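Local atomic coordinates of thioesterase domain-containing protein (Pseudomonas aeruginosa, PDB entry 3F1T), a protein that probably acts as an acyl-CoA thioesterase of the hotdog-fold superfamily, perhaps hydrolysing 1,4-dihydroxy-2-naphthoyl-CoA. Residues 59-62 with 63-67. Residues are numbered along the deposited sequence; the frame is centred on the assembly and turned at random.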
loop_
_atom_site.group_PDB
_atom_site.type_symbol
_atom_site.label_atom_id
_atom_site.label_comp_id
_atom_site.label_asym_id
_atom_site.label_seq_id
_atom_site.Cartn_x
_atom_site.Cartn_y
_atom_site.Cartn_z
ATOM N N ILE B 59 -14.821 -5.508 7.454
ATOM C CA ILE B 59 -13.644 -6.348 7.273
ATOM C C ILE B 59 -12.340 -5.590 7.447
ATOM O O ILE B 59 -11.405 -6.120 8.031
ATOM C CB ILE B 59 -13.643 -7.061 5.916
ATOM C CG1 ILE B 59 -14.738 -8.128 5.882
ATOM C CG2 ILE B 59 -12.281 -7.688 5.648
ATOM C CD1 ILE B 59 -15.280 -8.365 4.502
ATOM N N THR B 60 -12.327 -4.308 7.095
ATOM C CA THR B 60 -11.198 -3.446 7.439
ATOM C C THR B 60 -10.974 -3.411 8.939
ATOM O O THR B 60 -9.837 -3.454 9.409
ATOM C CB THR B 60 -11.425 -1.985 6.973
ATOM O OG1 THR B 60 -11.381 -1.935 5.548
ATOM C CG2 THR B 60 -10.341 -1.062 7.546
ATOM N N THR B 61 -12.027 -3.078 9.674
ATOM C CA THR B 61 -11.938 -3.064 11.122
ATOM C C THR B 61 -11.440 -4.408 11.635
ATOM O O THR B 61 -10.570 -4.461 12.496
ATOM C CB THR B 61 -13.308 -2.761 11.760
ATOM O OG1 THR B 61 -13.753 -1.462 11.336
ATOM C CG2 THR B 61 -13.192 -2.781 13.270
ATOM N N LEU B 62 -12.028 -5.494 11.141
ATOM C CA LEU B 62 -11.636 -6.836 11.569
ATOM C C LEU B 62 -10.132 -6.984 11.411
ATOM O O LEU B 62 -9.431 -7.421 12.331
ATOM C CB LEU B 62 -12.376 -7.906 10.756
ATOM C CG LEU B 62 -11.816 -9.334 10.848
ATOM C CD1 LEU B 62 -11.977 -9.902 12.269
ATOM C CD2 LEU B 62 -12.443 -10.248 9.808
HETATM N N MSE B 63 -9.619 -6.459 10.304
HETATM C CA MSE B 63 -8.259 -6.772 9.867
HETATM C C MSE B 63 -7.228 -5.782 10.390
HETATM O O MSE B 63 -6.102 -6.161 10.719
HETATM C CB MSE B 63 -8.195 -6.835 8.343
HETATM C CG MSE B 63 -8.923 -8.022 7.774
HETATM SE SE MSE B 63 -8.387 -9.703 8.562
HETATM C CE MSE B 63 -6.449 -9.463 8.675
ATOM N N ASP B 64 -7.620 -4.518 10.487
ATOM C CA ASP B 64 -6.904 -3.552 11.310
ATOM C C ASP B 64 -6.789 -4.027 12.743
ATOM O O ASP B 64 -5.715 -3.962 13.331
ATOM C CB ASP B 64 -7.571 -2.169 11.267
ATOM C CG ASP B 64 -6.760 -1.116 11.991
ATOM O OD1 ASP B 64 -5.524 -1.258 12.084
ATOM O OD2 ASP B 64 -7.361 -0.186 12.544
ATOM N N THR B 65 -7.918 -4.429 13.335
ATOM C CA THR B 65 -7.952 -4.936 14.722
ATOM C C THR B 65 -7.134 -6.214 14.914
ATOM O O THR B 65 -6.365 -6.341 15.867
ATOM C CB THR B 65 -9.387 -5.238 15.169
ATOM O OG1 THR B 65 -10.182 -4.053 15.056
ATOM C CG2 THR B 65 -9.414 -5.737 16.614
ATOM N N THR B 66 -7.315 -7.173 14.022
ATOM C CA THR B 66 -6.527 -8.398 14.072
ATOM C C THR B 66 -5.018 -8.131 14.065
ATOM O O THR B 66 -4.277 -8.742 14.834
ATOM C CB THR B 66 -6.927 -9.373 12.928
ATOM O OG1 THR B 66 -8.291 -9.765 13.096
ATOM C CG2 THR B 66 -6.075 -10.618 12.956
ATOM N N CYS B 67 -4.531 -7.368 13.085
ATOM C CA CYS B 67 -3.104 -7.007 13.034
ATOM C C CYS B 67 -2.623 -6.281 14.291
ATOM O O CYS B 67 -1.576 -6.600 14.855
ATOM C CB CYS B 67 -2.805 -6.149 11.803
ATOM S SG CYS B 67 -3.045 -6.991 10.217
#
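Thr-65 and Thr-66 each turn a hydroxyl back onto the carbonyl one helical turn earlier, doubling the ordinary i to i-4 backbone bond. OG1 of Thr-65 donates to O of Thr-61 at 2.6 Å, and the backbone N of Thr-65 reaches the same oxygen from the opposite face of the peptide plane. Thr-66 repeats the pattern on Leu-62, its OG1 lying 2.7 Å from O of Leu-62, again with hydroxyl and amide on opposite faces. Both hydroxyls stand well above the carbonyl plane, 36° and 41° out of it. In Thr-65 a chi1 of -58° sets OG1 beside its own backbone N, facing back along the helix, and leaves the methyl CG2 anti to that N. Each of these two buried carbonyls is thus gripped by two donors, and each hydroxyl is satisfied without leaving the helix; Thr-61 OG1 does likewise with O of Gly-57. Asp-64 N closes a straighter bond to O of Thr-60 (2.7 Å), whereas Met-63 N divides between O of Ile-59 and, weakly, O of Thr-60. All this lies in helix 56-70, the buried central helix around which the antiparallel sheet of a hotdog fold wraps. In one of its two conformers, selenomethionine Met-63 bends at chi2 and chi3, bringing SE alongside CG of Leu-62 at 4.1 Å, while its CG runs beside CG2 of Ile-59 at 4.0 Å; in the other these contacts are doubtful. Leu-62 CD1 also approaches OG1 of Thr-66, 3.8 Å away. Farther out, Leu-37 on strand 34-39 touches Leu-62, Thr-65 and Thr-66, and Ala-120 on strand 113-121 meets Ile-59 and Met-63. Asp-64 OD1 is hydrogen-bonded to Thr-83 OG1, and Thr-60 packs on Asp-64 of a second subunit.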